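Local structure of 11S globulin (Wrightia tinctoria, 5WXU) at residues Gln156-Ala161 / Lys296-Asn301; Ile105-His110 / Lys177-Val182. The protein probably serves as a seed storage protein, a hexameric nutrient reserve of the 11S globulin family, and also binds the plant hormone auxin (indole-3-acetic acid). One frame throughout, in Å; residues are numbered along the deposited sequence.

Overall arrangement
Interactions 1 and 2 lie in one antiparallel sheet of the N-terminal cupin barrel, their centres about 10 Å apart. Four successive strands of that sheet are 178-185, 102-108, 158-162 and 296-298; interaction 2 joins the first two of these and interaction 1 the last two. The middle pair connects them directly: Gly157 N lies 2.8 Å from Val106 O, and Asp158 O lies 2.9 Å from Val106 N, both probable hydrogen bonds. Along the chain the segments alternate, 105-110, 156-161, 177-182 and 296-301. The last, far on in sequence, adds an edge strand to the N-terminal barrel just before the chain enters the strands of the C-terminal cupin.

Interaction 1 (Gln156-Ala161 / Lys296-Asn301); sequences QGDVIA and KENLLN
Backbone bonding fixes the register of this antiparallel pair, whose short strand axes run at 167° to each other. Val159 and Glu297 form the hydrogen-bonded pair: Val159 N donates to Glu297 O at 2.9 Å, and Glu297 N returns a bond to Val159 O. Beyond the strand end Leu299 N reaches Gly157 O at 2.9 Å, from above the carbonyl plane. Gly157 must lack a side chain, because its backbone angles would press a CB against the preceding carbonyl, and that CB would also collide with Leu300 CB and Asn298 OD1.

The polar side chains that meet across the strands, Asp158, Lys296 and Asn298, share one face with Ile160. The Asp158 carboxylate is gripped at both oxygens, each met from above its plane. Lys296, its chain bent at chi4 (65°), brings NZ to Asp158 OD2 at 2.8 Å in a salt bridge; OD2 also accepts from Arg155 N. Asn298 ND2 bonds to Asp158 OD1 at 2.9 Å, with the amide turned 77° from the carboxylate, and to Gln156 O at 2.9 Å. Both acceptors lie close to the amide plane, consistent with one N-H serving each. Asn298 OD1 takes Leu300 N at 2.9 Å, so the amide is held at both ends.

Apolar packing is slighter. On the opposite face Val159 CG2, beside its own backbone N, meets Leu299 CD1 obliquely at 3.8 Å, and Leu318 touches both residues. Glu297, on that face too, directs its carboxylate to Arg294 and Arg304. Leu300 CD2 rests on the extended chain of Gln156.

The bond from Leu300 N closes an Asx turn at the end of strand 296-298, the outermost strand within this chain of the N-terminal cupin sheet.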
loop_
_atom_site.group_PDB
_atom_site.type_symbol
_atom_site.label_atom_id
_atom_site.label_comp_id
_atom_site.label_asym_id
_atom_site.label_seq_id
_atom_site.Cartn_x
_atom_site.Cartn_y
_atom_site.Cartn_z
ATOM N N GLN B 156 -18.157 -7.119 -29.398
ATOM C CA GLN B 156 -18.598 -8.312 -28.764
ATOM C C GLN B 156 -17.431 -9.000 -28.009
ATOM O O GLN B 156 -16.322 -9.177 -28.584
ATOM C CB GLN B 156 -19.207 -9.304 -29.803
ATOM C CG GLN B 156 -19.727 -10.595 -29.169
ATOM C CD GLN B 156 -20.334 -11.600 -30.185
ATOM O OE1 GLN B 156 -20.275 -11.377 -31.364
ATOM N NE2 GLN B 156 -20.770 -12.749 -29.699
ATOM N N GLY B 157 -17.706 -9.349 -26.747
ATOM C CA GLY B 157 -16.734 -10.010 -25.893
ATOM C C GLY B 157 -16.051 -9.046 -24.902
ATOM O O GLY B 157 -15.409 -9.503 -23.952
ATOM N N ASP B 158 -16.149 -7.741 -25.153
ATOM C CA ASP B 158 -15.642 -6.733 -24.221
ATOM C C ASP B 158 -16.367 -6.745 -22.901
ATOM O O ASP B 158 -17.574 -6.873 -22.826
ATOM C CB ASP B 158 -15.673 -5.326 -24.835
ATOM C CG ASP B 158 -14.597 -5.075 -25.838
ATOM O OD1 ASP B 158 -13.711 -5.861 -26.007
ATOM O OD2 ASP B 158 -14.579 -3.996 -26.486
ATOM N N VAL B 159 -15.595 -6.592 -21.818
ATOM C CA VAL B 159 -16.135 -6.380 -20.539
ATOM C C VAL B 159 -15.562 -5.050 -20.163
ATOM O O VAL B 159 -14.346 -4.867 -20.146
ATOM C CB VAL B 159 -15.728 -7.444 -19.532
ATOM C CG1 VAL B 159 -16.297 -7.112 -18.184
ATOM C CG2 VAL B 159 -16.244 -8.801 -19.947
ATOM N N ILE B 160 -16.434 -4.119 -19.803
ATOM C CA ILE B 160 -16.050 -2.728 -19.555
ATOM C C ILE B 160 -16.356 -2.426 -18.089
ATOM O O ILE B 160 -17.410 -2.776 -17.597
ATOM C CB ILE B 160 -16.922 -1.753 -20.405
ATOM C CG1 ILE B 160 -16.854 -2.062 -21.907
ATOM C CG2 ILE B 160 -16.589 -0.291 -20.197
ATOM C CD1 ILE B 160 -18.186 -1.879 -22.626
ATOM N N ALA B 161 -15.456 -1.747 -17.407
ATOM C CA ALA B 161 -15.568 -1.487 -16.013
ATOM C C ALA B 161 -15.645 -0.039 -15.772
ATOM O O ALA B 161 -14.688 0.699 -16.137
ATOM C CB ALA B 161 -14.333 -2.064 -15.268
ATOM N N LYS B 296 -11.454 -1.594 -20.304
ATOM C CA LYS B 296 -12.036 -2.833 -20.798
ATOM C C LYS B 296 -11.028 -3.844 -21.241
ATOM O O LYS B 296 -9.878 -3.506 -21.498
ATOM C CB LYS B 296 -12.942 -2.508 -21.994
ATOM C CG LYS B 296 -12.228 -2.023 -23.204
ATOM C CD LYS B 296 -13.281 -1.506 -24.169
ATOM C CE LYS B 296 -12.739 -1.207 -25.525
ATOM N NZ LYS B 296 -12.237 -2.409 -26.235
ATOM N N GLU B 297 -11.513 -5.077 -21.394
ATOM C CA GLU B 297 -10.756 -6.144 -22.003
ATOM C C GLU B 297 -11.738 -7.079 -22.696
ATOM O O GLU B 297 -12.839 -7.296 -22.215
ATOM C CB GLU B 297 -10.044 -6.874 -20.886
ATOM C CG GLU B 297 -9.074 -7.963 -21.325
ATOM C CD GLU B 297 -7.971 -8.237 -20.330
ATOM O OE1 GLU B 297 -7.424 -7.263 -19.753
ATOM O OE2 GLU B 297 -7.626 -9.410 -20.077
ATOM N N ASN B 298 -11.290 -7.642 -23.789
ATOM C CA ASN B 298 -12.083 -8.611 -24.554
ATOM C C ASN B 298 -11.771 -10.029 -24.113
ATOM O O ASN B 298 -10.610 -10.432 -23.996
ATOM C CB ASN B 298 -11.855 -8.409 -26.065
ATOM C CG ASN B 298 -12.878 -9.118 -26.876
ATOM O OD1 ASN B 298 -12.818 -10.334 -27.015
ATOM N ND2 ASN B 298 -13.820 -8.366 -27.432
ATOM N N LEU B 299 -12.820 -10.793 -23.814
ATOM C CA LEU B 299 -12.650 -12.150 -23.279
ATOM C C LEU B 299 -13.001 -13.213 -24.341
ATOM O O LEU B 299 -12.974 -14.374 -23.981
ATOM C CB LEU B 299 -13.518 -12.338 -22.097
ATOM C CG LEU B 299 -13.212 -11.455 -20.919
ATOM C CD1 LEU B 299 -14.032 -11.886 -19.736
ATOM C CD2 LEU B 299 -11.684 -11.489 -20.586
ATOM N N LEU B 300 -13.330 -12.785 -25.566
ATOM C CA LEU B 300 -13.960 -13.719 -26.503
ATOM C C LEU B 300 -13.037 -14.623 -27.245
ATOM O O LEU B 300 -13.441 -15.773 -27.583
ATOM C CB LEU B 300 -14.803 -12.963 -27.537
ATOM C CG LEU B 300 -15.628 -13.801 -28.480
ATOM C CD1 LEU B 300 -16.383 -14.912 -27.779
ATOM C CD2 LEU B 300 -16.578 -12.837 -29.144
ATOM N N ASN B 301 -11.839 -14.136 -27.564
ATOM C CA ASN B 301 -10.861 -14.974 -28.264
ATOM C C ASN B 301 -10.462 -16.217 -27.477
ATOM O O ASN B 301 -10.018 -16.130 -26.318
ATOM C CB ASN B 301 -9.537 -14.241 -28.593
ATOM C CG ASN B 301 -8.749 -14.924 -29.736
ATOM O OD1 ASN B 301 -8.562 -16.157 -29.805
ATOM N ND2 ASN B 301 -8.253 -14.109 -30.615
#

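Interaction 2 (Ile105-His110 / Lys177-Val182); sequences IVVQGH and KLVLLV
A classic beta bulge interrupts this antiparallel pair of the cupin barrel: Val107 and Gln108 both face Val179, and the register shifts by one after Val106. The bonds show it, since Val179 O accepts from Val107 N while Val179 N donates to Gln108 O, each at 2.9 Å.

Packing is tight at the Ile105 end. Ile105 N and Leu181 O are 2.8 Å apart in a nearly straight bond (175°), and the two side chains lie alongside each other, CD1 of Ile105 touching CD2 of Leu181 at 3.6 Å. On the other face Val106 straddles two leucines: its CG1 meets Leu178 CD1 obliquely, and its CG2 lies beside Leu180 CD2 at 3.9 Å. The bulge sets Val107 against Val179, and Val107 CB lies 3.8 Å from Val179 CG1, where Tyr357 and Thr359 of strand 354-359, in the second cupin, also touch Val107.

Toward Gln108 and Lys177 the contact loosens. Lys177 is exposed and its extended chain carries NZ clear of the partner strand, and Gln108 is partly exposed, its chain extended with CG anti to the backbone N. An alanine here in place of Gln108 would remove the amide and would probably leave the Lys177 carbonyl without this cross-strand partner, loosening that end. Gln108 NE2 approaches Lys177 O from above the carbonyl plane, at 2.9 Å.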
loop_
_atom_site.group_PDB
_atom_site.type_symbol
_atom_site.label_atom_id
_atom_site.label_comp_id
_atom_site.label_asym_id
_atom_site.label_seq_id
_atom_site.Cartn_x
_atom_site.Cartn_y
_atom_site.Cartn_z
ATOM N N ILE B 105 -21.006 -6.080 -20.229
ATOM C CA ILE B 105 -20.609 -7.152 -21.145
ATOM C C ILE B 105 -21.211 -6.832 -22.504
ATOM O O ILE B 105 -22.409 -6.624 -22.614
ATOM C CB ILE B 105 -21.118 -8.496 -20.665
ATOM C CG1 ILE B 105 -20.425 -8.859 -19.363
ATOM C CG2 ILE B 105 -20.852 -9.577 -21.712
ATOM C CD1 ILE B 105 -21.319 -9.732 -18.566
ATOM N N VAL B 106 -20.377 -6.709 -23.498
ATOM C CA VAL B 106 -20.860 -6.502 -24.864
ATOM C C VAL B 106 -21.192 -7.866 -25.424
ATOM O O VAL B 106 -20.307 -8.620 -25.885
ATOM C CB VAL B 106 -19.881 -5.739 -25.745
ATOM C CG1 VAL B 106 -20.573 -5.473 -27.116
ATOM C CG2 VAL B 106 -19.434 -4.450 -25.035
ATOM N N VAL B 107 -22.500 -8.140 -25.469
ATOM C CA VAL B 107 -23.051 -9.464 -25.820
ATOM C C VAL B 107 -23.091 -9.660 -27.332
ATOM O O VAL B 107 -22.854 -10.764 -27.842
ATOM C CB VAL B 107 -24.472 -9.608 -25.212
ATOM C CG1 VAL B 107 -25.150 -10.870 -25.715
ATOM C CG2 VAL B 107 -24.390 -9.729 -23.708
ATOM N N GLN B 108 -23.308 -8.562 -28.041
ATOM C CA GLN B 108 -23.369 -8.532 -29.495
ATOM C C GLN B 108 -23.123 -7.128 -29.998
ATOM O O GLN B 108 -23.544 -6.182 -29.373
ATOM C CB GLN B 108 -24.758 -8.983 -29.940
ATOM C CG GLN B 108 -25.096 -8.761 -31.409
ATOM C CD GLN B 108 -26.550 -9.155 -31.721
ATOM O OE1 GLN B 108 -26.924 -10.315 -31.512
ATOM N NE2 GLN B 108 -27.362 -8.205 -32.239
ATOM N N GLY B 109 -22.485 -7.009 -31.150
ATOM C CA GLY B 109 -22.382 -5.774 -31.841
ATOM C C GLY B 109 -21.076 -5.103 -31.605
ATOM O O GLY B 109 -20.160 -5.707 -31.030
ATOM N N HIS B 110 -20.988 -3.912 -32.078
ATOM C CA HIS B 110 -19.792 -3.070 -31.908
ATOM C C HIS B 110 -20.167 -1.620 -32.013
ATOM O O HIS B 110 -21.171 -1.212 -32.636
ATOM C CB HIS B 110 -18.637 -3.451 -32.850
ATOM C CG HIS B 110 -18.848 -3.064 -34.264
ATOM N ND1 HIS B 110 -19.434 -3.902 -35.193
ATOM C CD2 HIS B 110 -18.493 -1.943 -34.930
ATOM C CE1 HIS B 110 -19.487 -3.273 -36.363
ATOM N NE2 HIS B 110 -18.910 -2.090 -36.235
ATOM N N LYS B 177 -27.859 -5.020 -33.860
ATOM C CA LYS B 177 -28.132 -4.309 -32.576
ATOM C C LYS B 177 -26.894 -4.495 -31.699
ATOM O O LYS B 177 -26.245 -5.542 -31.743
ATOM C CB LYS B 177 -29.356 -4.893 -31.890
ATOM C CG LYS B 177 -30.620 -4.476 -32.618
ATOM C CD LYS B 177 -31.884 -5.081 -32.064
ATOM C CE LYS B 177 -33.087 -4.362 -32.658
ATOM N NZ LYS B 177 -34.364 -5.075 -32.374
ATOM N N LEU B 178 -26.590 -3.451 -30.936
ATOM C CA LEU B 178 -25.555 -3.488 -29.892
ATOM C C LEU B 178 -26.227 -3.884 -28.614
ATOM O O LEU B 178 -27.161 -3.221 -28.200
ATOM C CB LEU B 178 -24.953 -2.147 -29.802
ATOM C CG LEU B 178 -23.891 -1.899 -28.707
ATOM C CD1 LEU B 178 -22.684 -2.763 -28.956
ATOM C CD2 LEU B 178 -23.461 -0.448 -28.727
ATOM N N VAL B 179 -25.815 -4.978 -27.965
ATOM C CA VAL B 179 -26.569 -5.527 -26.832
ATOM C C VAL B 179 -25.545 -5.479 -25.674
ATOM O O VAL B 179 -24.465 -6.057 -25.811
ATOM C CB VAL B 179 -27.053 -6.959 -27.059
ATOM C CG1 VAL B 179 -27.611 -7.552 -25.801
ATOM C CG2 VAL B 179 -28.082 -6.965 -28.201
ATOM N N LEU B 180 -25.900 -4.673 -24.680
ATOM C CA LEU B 180 -25.112 -4.530 -23.441
ATOM C C LEU B 180 -25.797 -5.142 -22.206
ATOM O O LEU B 180 -26.927 -4.788 -21.846
ATOM C CB LEU B 180 -24.840 -3.056 -23.214
ATOM C CG LEU B 180 -24.264 -2.216 -24.365
ATOM C CD1 LEU B 180 -24.178 -0.779 -23.916
ATOM C CD2 LEU B 180 -22.948 -2.766 -24.955
ATOM N N LEU B 181 -25.103 -6.031 -21.502
ATOM C CA LEU B 181 -25.570 -6.580 -20.276
ATOM C C LEU B 181 -24.758 -5.837 -19.184
ATOM O O LEU B 181 -23.553 -5.984 -19.167
ATOM C CB LEU B 181 -25.275 -8.033 -20.138
ATOM C CG LEU B 181 -25.787 -8.607 -18.797
ATOM C CD1 LEU B 181 -27.211 -9.032 -19.042
ATOM C CD2 LEU B 181 -24.918 -9.703 -18.219
ATOM N N VAL B 182 -25.455 -5.097 -18.329
ATOM C CA VAL B 182 -24.882 -4.191 -17.292
ATOM C C VAL B 182 -25.235 -4.778 -15.932
ATOM O O VAL B 182 -26.428 -4.952 -15.570
ATOM C CB VAL B 182 -25.417 -2.790 -17.368
ATOM C CG1 VAL B 182 -24.663 -1.909 -16.382
ATOM C CG2 VAL B 182 -25.321 -2.199 -18.784
#